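Local atomic coordinates of probable oxidoreductase protein (Rhizobium etli, PDB entry 4FB5), a protein that probably catalyses a redox reaction with a nicotinamide nucleotide bound by its Rossmann fold, as oxidoreductases of the GFO/IDH/MocA family do. Residues W44-T49 / L345-C350; K48-D53 / D330-A335; G223-V228 / M259-G264; A227-M232 / R387-I392. All coordinates share one frame; numbering follows the deposited sequence.

Interaction 1: residues W44-T49 / L345-C350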
# COMPACT_ATOMS: atom_id res chain seq x y z
N TRP A 44 -12.27 -29.78 11.83
CA TRP A 44 -13.32 -30.73 12.27
C TRP A 44 -13.85 -30.32 13.65
O TRP A 44 -15.06 -30.35 13.92
CB TRP A 44 -12.83 -32.19 12.28
CG TRP A 44 -12.67 -32.85 10.93
CD1 TRP A 44 -11.50 -33.33 10.37
CD2 TRP A 44 -13.70 -33.12 9.98
NE1 TRP A 44 -11.76 -33.89 9.12
CE2 TRP A 44 -13.11 -33.77 8.87
CE3 TRP A 44 -15.08 -32.87 9.95
CZ2 TRP A 44 -13.85 -34.18 7.76
CZ3 TRP A 44 -15.82 -33.28 8.85
CH2 TRP A 44 -15.21 -33.93 7.77
N ASN A 45 -12.94 -29.87 14.51
CA ASN A 45 -13.33 -29.45 15.85
C ASN A 45 -14.13 -28.16 15.88
O ASN A 45 -14.61 -27.78 16.94
CB ASN A 45 -12.09 -29.37 16.75
CG ASN A 45 -12.40 -29.02 18.18
OD1 ASN A 45 -13.15 -29.74 18.87
ND2 ASN A 45 -11.81 -27.92 18.67
N ALA A 46 -14.31 -27.47 14.75
CA ALA A 46 -14.89 -26.13 14.83
C ALA A 46 -16.04 -25.84 13.89
O ALA A 46 -16.80 -24.92 14.15
CB ALA A 46 -13.83 -25.08 14.65
N VAL A 47 -16.14 -26.58 12.80
CA VAL A 47 -17.20 -26.34 11.83
C VAL A 47 -18.51 -26.03 12.50
O VAL A 47 -19.17 -25.05 12.12
CB VAL A 47 -17.54 -27.55 10.96
CG1 VAL A 47 -17.34 -27.23 9.52
CG2 VAL A 47 -16.82 -28.83 11.42
N LYS A 48 -18.90 -26.88 13.46
CA LYS A 48 -20.24 -26.76 13.98
C LYS A 48 -20.42 -25.50 14.75
O LYS A 48 -21.37 -24.79 14.47
CB LYS A 48 -20.70 -27.97 14.79
CG LYS A 48 -22.23 -28.05 14.94
CD LYS A 48 -22.58 -28.94 16.12
CE LYS A 48 -24.02 -29.44 16.10
NZ LYS A 48 -24.93 -28.41 16.72
N THR A 49 -19.54 -25.22 15.70
CA THR A 49 -19.65 -23.93 16.42
C THR A 49 -19.66 -22.68 15.53
O THR A 49 -20.45 -21.77 15.74
CB THR A 49 -18.59 -23.73 17.47
OG1 THR A 49 -18.49 -24.91 18.29
CG2 THR A 49 -18.97 -22.55 18.33
N LEU A 345 -9.91 -20.79 6.50
CA LEU A 345 -10.21 -21.33 5.19
C LEU A 345 -10.38 -22.85 5.19
O LEU A 345 -11.00 -23.40 4.30
CB LEU A 345 -9.10 -21.01 4.21
CG LEU A 345 -8.68 -19.56 4.05
CD1 LEU A 345 -7.42 -19.56 3.26
CD2 LEU A 345 -9.75 -18.76 3.35
N LYS A 346 -9.78 -23.52 6.17
CA LYS A 346 -9.92 -24.95 6.24
C LYS A 346 -11.28 -25.32 6.83
O LYS A 346 -11.85 -26.34 6.45
CB LYS A 346 -8.80 -25.61 7.04
CG LYS A 346 -8.36 -26.97 6.47
CD LYS A 346 -7.65 -26.81 5.12
CE LYS A 346 -7.36 -28.12 4.41
NZ LYS A 346 -6.30 -27.94 3.33
N ILE A 347 -11.80 -24.48 7.73
CA ILE A 347 -13.10 -24.69 8.35
C ILE A 347 -14.22 -24.61 7.30
O ILE A 347 -15.12 -25.44 7.25
CB ILE A 347 -13.36 -23.61 9.43
CG1 ILE A 347 -12.38 -23.73 10.59
CG2 ILE A 347 -14.80 -23.67 9.92
CD1 ILE A 347 -12.49 -22.60 11.63
N ILE A 348 -14.14 -23.59 6.44
CA ILE A 348 -15.09 -23.43 5.34
C ILE A 348 -14.99 -24.63 4.41
O ILE A 348 -16.00 -25.23 4.05
CB ILE A 348 -14.77 -22.14 4.61
CG1 ILE A 348 -15.13 -20.95 5.50
CG2 ILE A 348 -15.48 -22.06 3.29
CD1 ILE A 348 -14.42 -19.65 5.14
N GLU A 349 -13.79 -25.02 4.01
CA GLU A 349 -13.63 -26.23 3.18
C GLU A 349 -14.23 -27.48 3.86
O GLU A 349 -14.89 -28.27 3.22
CB GLU A 349 -12.16 -26.45 2.86
CG GLU A 349 -11.90 -27.64 1.98
CD GLU A 349 -10.45 -27.73 1.54
OE1 GLU A 349 -9.72 -28.51 2.19
OE2 GLU A 349 -10.06 -27.02 0.56
N CYS A 350 -14.00 -27.64 5.16
CA CYS A 350 -14.62 -28.68 5.94
C CYS A 350 -16.15 -28.58 5.83
O CYS A 350 -16.85 -29.56 5.53
CB CYS A 350 -14.17 -28.58 7.39
SG CYS A 350 -14.98 -29.79 8.45
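Cys350 SG sits over one face of the Trp44 indole, 3.8 Å from the centroid of the six-membered ring and 26° off its normal, offset toward the rim that carries CE3 and CZ3. This is a sulfur-aromatic contact. With SG anti to the backbone N (chi1 176°), the thiol reaches out from helix 344-358 to the ring.

The rest of the contact is apolar. Val47, at the start of helix 47-51, comes at the same sulfur from another direction, its CG2 3.6 Å from Cys350 SG, while its CG1 rests against the backbone of the opposing helix, 3.6 Å from Ile347 O. The side chain of the same Ile347, one turn before Cys350, puts CD1 4.1 Å from Ala46 CB, the methyl of the N-cap residue.

Polar bonds hold the surroundings. Trp44 NE1 bonds to Ser99 OG, and Trp122, whose ring meets Trp44 nearly at a right angle, is itself bonded to Glu349. Ser99 and Trp122 stand on strands 97-100 and 120-123 of the parallel sheet. Helix 344-358 thus packs, through small and apolar side chains, onto the first helical connection of the NAD-binding Rossmann domain, although it comes from late in the chain.

Interaction 2: residues K48-D53 / D330-A335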
# COMPACT_ATOMS: atom_id res chain seq x y z
N LYS A 48 -18.90 -26.88 13.46
CA LYS A 48 -20.24 -26.76 13.98
C LYS A 48 -20.42 -25.50 14.75
O LYS A 48 -21.37 -24.79 14.47
CB LYS A 48 -20.70 -27.97 14.79
CG LYS A 48 -22.23 -28.05 14.94
CD LYS A 48 -22.58 -28.94 16.12
CE LYS A 48 -24.02 -29.44 16.10
NZ LYS A 48 -24.93 -28.41 16.72
N THR A 49 -19.54 -25.22 15.70
CA THR A 49 -19.65 -23.93 16.42
C THR A 49 -19.66 -22.68 15.53
O THR A 49 -20.45 -21.77 15.74
CB THR A 49 -18.59 -23.73 17.47
OG1 THR A 49 -18.49 -24.91 18.29
CG2 THR A 49 -18.97 -22.55 18.33
N VAL A 50 -18.80 -22.64 14.51
CA VAL A 50 -18.82 -21.57 13.53
C VAL A 50 -20.10 -21.54 12.70
O VAL A 50 -20.79 -20.51 12.64
CB VAL A 50 -17.63 -21.69 12.56
CG1 VAL A 50 -17.67 -20.56 11.52
CG2 VAL A 50 -16.36 -21.68 13.31
N PHE A 51 -20.40 -22.65 12.03
CA PHE A 51 -21.46 -22.68 11.05
C PHE A 51 -22.85 -22.94 11.63
O PHE A 51 -23.81 -22.30 11.19
CB PHE A 51 -21.14 -23.70 9.94
CG PHE A 51 -20.31 -23.13 8.83
CD1 PHE A 51 -20.89 -22.39 7.82
CD2 PHE A 51 -18.94 -23.32 8.80
CE1 PHE A 51 -20.11 -21.85 6.78
CE2 PHE A 51 -18.16 -22.78 7.77
CZ PHE A 51 -18.75 -22.05 6.77
N GLY A 52 -22.98 -23.87 12.59
CA GLY A 52 -24.25 -24.05 13.32
C GLY A 52 -25.31 -24.97 12.70
O GLY A 52 -26.18 -25.49 13.39
N ASP A 53 -25.23 -25.20 11.39
CA ASP A 53 -26.25 -25.92 10.64
C ASP A 53 -25.85 -27.36 10.38
O ASP A 53 -26.37 -27.99 9.45
CB ASP A 53 -26.54 -25.22 9.31
CG ASP A 53 -25.25 -24.83 8.54
OD1 ASP A 53 -25.18 -24.97 7.30
OD2 ASP A 53 -24.30 -24.36 9.20
N ASP A 330 -19.74 -13.84 7.44
CA ASP A 330 -20.69 -13.54 8.51
C ASP A 330 -20.70 -14.64 9.58
O ASP A 330 -20.85 -14.37 10.77
CB ASP A 330 -22.11 -13.33 7.96
CG ASP A 330 -22.67 -14.57 7.33
OD1 ASP A 330 -21.97 -15.29 6.61
OD2 ASP A 330 -23.86 -14.84 7.56
N ARG A 331 -20.51 -15.87 9.19
CA ARG A 331 -20.47 -16.85 10.23
C ARG A 331 -19.23 -16.72 11.18
O ARG A 331 -19.25 -17.22 12.30
CB ARG A 331 -20.67 -18.26 9.67
CG ARG A 331 -21.85 -18.40 8.67
CD ARG A 331 -23.25 -18.32 9.29
NE ARG A 331 -23.44 -19.33 10.33
CZ ARG A 331 -23.82 -19.05 11.58
NH1 ARG A 331 -24.09 -17.79 11.93
NH2 ARG A 331 -23.94 -20.02 12.47
N PHE A 332 -18.18 -16.01 10.76
CA PHE A 332 -17.01 -15.85 11.64
C PHE A 332 -17.01 -14.60 12.49
O PHE A 332 -16.58 -14.63 13.64
CB PHE A 332 -15.68 -15.95 10.88
CG PHE A 332 -15.47 -17.28 10.24
CD1 PHE A 332 -16.11 -17.60 9.05
CD2 PHE A 332 -14.66 -18.21 10.84
CE1 PHE A 332 -15.93 -18.87 8.44
CE2 PHE A 332 -14.47 -19.47 10.27
CZ PHE A 332 -15.10 -19.80 9.06
N ILE A 333 -17.47 -13.50 11.92
CA ILE A 333 -17.40 -12.23 12.62
C ILE A 333 -18.53 -11.29 12.18
O ILE A 333 -18.81 -11.13 11.01
CB ILE A 333 -16.07 -11.50 12.34
CG1 ILE A 333 -14.90 -12.47 12.19
CG2 ILE A 333 -15.81 -10.42 13.41
CD1 ILE A 333 -13.66 -11.82 11.67
N PRO A 334 -19.18 -10.63 13.12
CA PRO A 334 -20.21 -9.73 12.59
C PRO A 334 -19.75 -8.29 12.27
O PRO A 334 -20.59 -7.44 12.07
CB PRO A 334 -21.21 -9.67 13.75
CG PRO A 334 -20.27 -9.74 14.98
CD PRO A 334 -19.11 -10.60 14.59
N ALA A 335 -18.45 -8.01 12.30
CA ALA A 335 -17.96 -6.67 11.95
C ALA A 335 -17.05 -6.73 10.72
O ALA A 335 -16.22 -7.62 10.62
CB ALA A 335 -17.22 -6.05 13.12
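The Phe332 ring carries Val50 CG1 over the centre of one face, a CH-pi contact with the methyl 3.6 Å from the ring centroid and 14° off its normal. Val50 holds this methyl anti to its backbone N (chi1 180°), which turns it out from helix 47-51 and onto the ring. The guanidinium of Arg331 is the second flat group: Val50 O lies over one of its faces without a hydrogen bond, and Phe51 O comes to its edge, close to its plane.

That edge carries the polar bonds of the contact. Arg331 NH2 donates to Phe51 O over 2.6 Å, and NE adds a weak bond to the same oxygen at 3.1 Å. Seen from the carbonyl, NH2 stands well above its plane, 71° out of it. Bends at chi2 and chi3 fold the arginine back to reach this oxygen, while its CG passes Phe51 CD1 at 4.2 Å. The Phe51 and Phe332 rings also approach, CE2 of the first 4.5 Å from CZ of the second.

Gly52, with positive phi, follows the end of helix 47-51, at backbone angles where a CB would press on the preceding carbonyl oxygen; its N still bonds to Lys48 O. Lys38 of the second subunit bonds to both Val50 O and Arg331 O. The two cationic side chains probably balance the partial negative charge of the helix's last carbonyls, here where a helix of the Rossmann domain meets a late part of the chain, at the interface with the second subunit.

Interaction 3: residues G223-V228 / M259-G264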
# COMPACT_ATOMS: atom_id res chain seq x y z
N GLY A 223 -12.45 -21.96 -15.61
CA GLY A 223 -12.53 -23.37 -15.76
C GLY A 223 -11.13 -23.87 -16.03
O GLY A 223 -10.14 -23.21 -15.64
N HIS A 224 -11.06 -25.03 -16.67
CA HIS A 224 -9.83 -25.75 -16.89
C HIS A 224 -8.91 -25.15 -17.97
O HIS A 224 -9.30 -24.26 -18.71
CB HIS A 224 -10.16 -27.21 -17.16
CG HIS A 224 -10.51 -27.98 -15.92
ND1 HIS A 224 -9.60 -28.22 -14.91
CD2 HIS A 224 -11.66 -28.59 -15.54
CE1 HIS A 224 -10.17 -28.92 -13.95
NE2 HIS A 224 -11.42 -29.18 -14.32
N VAL A 225 -7.68 -25.63 -18.04
CA VAL A 225 -6.67 -25.03 -18.91
C VAL A 225 -6.59 -25.78 -20.24
O VAL A 225 -6.74 -27.02 -20.27
CB VAL A 225 -5.33 -25.08 -18.18
CG1 VAL A 225 -4.26 -24.55 -19.01
CG2 VAL A 225 -5.42 -24.23 -16.97
N GLU A 226 -6.31 -25.09 -21.33
CA GLU A 226 -6.49 -25.74 -22.65
C GLU A 226 -5.27 -25.86 -23.50
O GLU A 226 -5.10 -26.86 -24.17
CB GLU A 226 -7.66 -25.15 -23.43
CG GLU A 226 -9.01 -25.50 -22.77
CD GLU A 226 -10.17 -24.58 -23.21
OE1 GLU A 226 -10.03 -23.85 -24.25
OE2 GLU A 226 -11.24 -24.60 -22.50
N ALA A 227 -4.41 -24.86 -23.48
CA ALA A 227 -3.11 -24.99 -24.08
C ALA A 227 -2.15 -24.31 -23.10
O ALA A 227 -2.59 -23.45 -22.35
CB ALA A 227 -3.10 -24.32 -25.41
N VAL A 228 -0.88 -24.72 -23.09
CA VAL A 228 0.13 -24.20 -22.17
C VAL A 228 1.48 -24.20 -22.84
O VAL A 228 1.73 -25.03 -23.69
CB VAL A 228 0.23 -25.00 -20.83
CG1 VAL A 228 -1.11 -25.02 -20.08
CG2 VAL A 228 0.78 -26.43 -21.02
N MSE A 259 -0.83 -19.38 -21.04
CA MSE A 259 -1.91 -20.35 -21.22
C MSE A 259 -3.12 -19.80 -21.98
O MSE A 259 -3.14 -18.66 -22.40
CB MSE A 259 -2.38 -20.93 -19.90
CG MSE A 259 -1.36 -20.90 -18.80
SE MSE A 259 -2.03 -21.58 -17.06
CE MSE A 259 -2.94 -19.98 -16.40
N ARG A 260 -4.11 -20.68 -22.14
CA ARG A 260 -5.41 -20.34 -22.66
C ARG A 260 -6.40 -21.14 -21.84
O ARG A 260 -6.25 -22.34 -21.71
CB ARG A 260 -5.52 -20.73 -24.13
CG ARG A 260 -4.65 -19.89 -25.04
CD ARG A 260 -5.36 -18.61 -25.37
NE ARG A 260 -4.54 -17.63 -26.04
CZ ARG A 260 -4.97 -16.42 -26.38
NH1 ARG A 260 -6.23 -16.05 -26.09
NH2 ARG A 260 -4.16 -15.58 -27.01
N LEU A 261 -7.37 -20.50 -21.25
CA LEU A 261 -8.37 -21.26 -20.56
C LEU A 261 -9.60 -21.42 -21.42
O LEU A 261 -9.67 -20.93 -22.57
CB LEU A 261 -8.79 -20.57 -19.28
CG LEU A 261 -7.74 -19.93 -18.40
CD1 LEU A 261 -8.37 -18.83 -17.55
CD2 LEU A 261 -7.07 -20.99 -17.54
N ASP A 262 -10.55 -22.12 -20.82
CA ASP A 262 -11.94 -22.15 -21.23
C ASP A 262 -12.36 -20.79 -21.73
O ASP A 262 -12.16 -19.77 -21.03
CB ASP A 262 -12.79 -22.51 -20.02
CG ASP A 262 -13.63 -23.74 -20.25
OD1 ASP A 262 -14.50 -23.72 -21.19
OD2 ASP A 262 -13.42 -24.73 -19.47
N GLY A 263 -12.93 -20.78 -22.93
CA GLY A 263 -13.48 -19.54 -23.50
C GLY A 263 -12.46 -18.70 -24.27
O GLY A 263 -12.74 -17.51 -24.59
N GLY A 264 -11.30 -19.30 -24.57
CA GLY A 264 -10.15 -18.55 -25.11
C GLY A 264 -9.47 -17.44 -24.26
O GLY A 264 -8.67 -16.69 -24.81
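Glu226 N donates to Arg260 O at 2.8 Å, almost in line with the carbonyl, and Arg260 N returns a looser bond to Ala227 O at 3.2 Å. With Glu226 and Ala227 both set against Arg260, the geometry fits a classic beta bulge in an antiparallel pair. Nearer the turn, Asp262 N bonds to His224 O over 3.3 Å. Other backbone acceptors are served outside the two segments: Val225 O by Arg372, Glu226 O probably by Ile392 N.

Among side chains, Arg260 NH1 donates in its own plane to Gly264 O at 2.8 Å, bracing the turn, and NH2 makes a salt bridge to Asp231 of the third subunit. His224 NE2 is taken by Asp369. The Glu226 carboxylate lies along the backbone at Leu261 and Asp262, but is modelled too close to Asp262, so its exact placing is doubtful. Trimming Glu226 to an alanine would probably open a gap beside Leu261 and Asp262 at this end of the strand pair.

Val225 CG2 touches Leu261 CD2 at 3.7 Å. Val225 and selenomethionine Met259 also pack on helix 206-221, and Val228 meets helix 367-385; strand 254-261 runs between strands 225-233 and 266-272.

Interaction 4: residues A227-M232 / R387-I392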
# COMPACT_ATOMS: atom_id res chain seq x y z
N ALA A 227 -4.41 -24.86 -23.48
CA ALA A 227 -3.11 -24.99 -24.08
C ALA A 227 -2.15 -24.31 -23.10
O ALA A 227 -2.59 -23.45 -22.35
CB ALA A 227 -3.10 -24.32 -25.41
N VAL A 228 -0.88 -24.72 -23.09
CA VAL A 228 0.13 -24.20 -22.17
C VAL A 228 1.48 -24.20 -22.84
O VAL A 228 1.73 -25.03 -23.69
CB VAL A 228 0.23 -25.00 -20.83
CG1 VAL A 228 -1.11 -25.02 -20.08
CG2 VAL A 228 0.78 -26.43 -21.02
N ILE A 229 2.34 -23.23 -22.52
CA ILE A 229 3.75 -23.40 -22.80
C ILE A 229 4.62 -22.81 -21.67
O ILE A 229 4.45 -21.65 -21.29
CB ILE A 229 4.19 -22.86 -24.14
CG1 ILE A 229 5.71 -23.07 -24.24
CG2 ILE A 229 3.94 -21.36 -24.22
CD1 ILE A 229 6.29 -23.20 -25.62
N THR A 230 5.59 -23.61 -21.22
CA THR A 230 6.25 -23.42 -19.97
C THR A 230 7.74 -23.14 -20.08
O THR A 230 8.43 -23.80 -20.83
CB THR A 230 6.03 -24.66 -19.19
OG1 THR A 230 4.62 -24.87 -19.08
CG2 THR A 230 6.64 -24.55 -17.82
N ASP A 231 8.23 -22.15 -19.35
CA ASP A 231 9.66 -21.97 -19.09
C ASP A 231 9.87 -22.30 -17.62
O ASP A 231 9.01 -21.98 -16.79
CB ASP A 231 10.14 -20.55 -19.42
CG ASP A 231 11.66 -20.46 -19.47
OD1 ASP A 231 12.29 -21.55 -19.36
OD2 ASP A 231 12.25 -19.35 -19.60
N MSE A 232 10.96 -22.98 -17.29
CA MSE A 232 11.16 -23.46 -15.91
C MSE A 232 12.53 -23.12 -15.42
O MSE A 232 13.45 -23.13 -16.23
CB MSE A 232 10.93 -24.95 -15.78
CG MSE A 232 9.56 -25.17 -15.34
SE MSE A 232 9.15 -27.01 -15.35
CE MSE A 232 8.03 -27.20 -13.77
N ARG A 387 9.84 -28.23 -25.33
CA ARG A 387 9.98 -26.88 -25.83
C ARG A 387 8.93 -26.43 -26.84
O ARG A 387 9.24 -25.75 -27.82
CB ARG A 387 11.40 -26.69 -26.36
CG ARG A 387 12.32 -26.20 -25.26
CD ARG A 387 13.78 -26.04 -25.70
NE ARG A 387 13.98 -25.02 -26.74
CZ ARG A 387 14.22 -23.72 -26.54
NH1 ARG A 387 14.27 -23.19 -25.31
NH2 ARG A 387 14.42 -22.92 -27.59
N ARG A 388 7.68 -26.79 -26.62
CA ARG A 388 6.63 -26.45 -27.60
C ARG A 388 5.27 -26.21 -26.91
O ARG A 388 5.02 -26.73 -25.82
CB ARG A 388 6.51 -27.58 -28.66
CG ARG A 388 6.21 -28.98 -28.06
CD ARG A 388 5.89 -30.11 -29.03
NE ARG A 388 5.35 -31.26 -28.29
CZ ARG A 388 4.08 -31.71 -28.38
NH1 ARG A 388 3.21 -31.16 -29.27
NH2 ARG A 388 3.69 -32.75 -27.60
N TRP A 389 4.36 -25.46 -27.53
CA TRP A 389 2.98 -25.41 -27.03
C TRP A 389 2.43 -26.79 -26.92
O TRP A 389 2.75 -27.62 -27.73
CB TRP A 389 2.10 -24.62 -27.99
CG TRP A 389 2.20 -23.18 -27.80
CD1 TRP A 389 3.04 -22.34 -28.42
CD2 TRP A 389 1.41 -22.39 -26.90
NE1 TRP A 389 2.83 -21.05 -27.99
CE2 TRP A 389 1.82 -21.06 -27.06
CE3 TRP A 389 0.39 -22.69 -25.99
CZ2 TRP A 389 1.27 -20.00 -26.32
CZ3 TRP A 389 -0.18 -21.65 -25.26
CH2 TRP A 389 0.27 -20.32 -25.42
N ILE A 390 1.54 -27.02 -25.96
CA ILE A 390 0.85 -28.31 -25.79
C ILE A 390 -0.61 -28.12 -25.47
O ILE A 390 -0.93 -27.42 -24.53
CB ILE A 390 1.44 -29.10 -24.62
CG1 ILE A 390 2.90 -29.48 -24.95
CG2 ILE A 390 0.51 -30.25 -24.25
CD1 ILE A 390 3.33 -30.86 -24.58
N GLU A 391 -1.49 -28.77 -26.23
CA GLU A 391 -2.94 -28.66 -26.06
C GLU A 391 -3.42 -29.76 -25.12
O GLU A 391 -2.73 -30.75 -24.98
CB GLU A 391 -3.61 -28.79 -27.43
CG GLU A 391 -3.07 -27.83 -28.56
CD GLU A 391 -3.91 -26.54 -28.79
OE1 GLU A 391 -5.10 -26.47 -28.37
OE2 GLU A 391 -3.37 -25.58 -29.40
N ILE A 392 -4.58 -29.62 -24.49
CA ILE A 392 -5.01 -30.58 -23.46
C ILE A 392 -6.49 -30.99 -23.59
O ILE A 392 -6.81 -32.17 -23.87
CB ILE A 392 -4.77 -29.99 -22.05
CG1 ILE A 392 -3.31 -29.53 -21.87
CG2 ILE A 392 -5.11 -30.98 -20.97
CD1 ILE A 392 -3.13 -28.35 -20.93
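Ile229 CG2 sits over the centre of one face of the Trp389 six-membered ring, 3.7 Å from the centroid and 16° off its normal, a CH-pi contact in which the two side chains cross at about a right angle. With its CG1 anti to the backbone N (chi1 177°), Ile229 carries CD1 alongside the backbone that joins Arg388 to Trp389. Ala227 CB adds a contact of 3.9 Å to Trp389 CE3.

The backbones hold these groups in place. Val228 and Ile390 form an antiparallel hydrogen-bonded pair, Val228 N to Ile390 O at 3.1 Å and Ile390 N to Val228 O at 3.0 Å. Beyond it, Val228 CG1 meets Ile392 CD1 at 4.0 Å. Ser383 of helix 367-385 bonds to Thr230 N.

Across the subunit interface, Trp389 packs on Ile229 of the third subunit and makes a cation-pi contact with Arg387 of the third subunit, which also pairs with Glu391. Putting a serine at Trp389 would take the ring from under Ile229 and is likely to leave that neighbouring Arg387 without its aromatic partner. Each contact is returned, so apolar, cation-pi and charged contacts are all exchanged between the two subunits by the outermost strand of the sheet within this chain and the residues leading into it.

From the N terminus, the chain first reaches residues 44-53, where helix 47-51 starts two long loops: interaction 2 closes one at 330-335, and interaction 1 closes a slightly longer one around it at 345-350. Both bind late parts of the chain to the Rossmann domain, pack against each other through Phe332 and Ile347, and face the second subunit. Within both loops lies the short one of interaction 3, a strand pairing in the large mixed sheet. Interaction 4 leaves the same strand, 225-233, but closes only at the C terminus, so it crosses interactions 1 and 2. It adds the sheet's outermost strand within this chain, beside the third subunit, about 38 Å between centres from interaction 1.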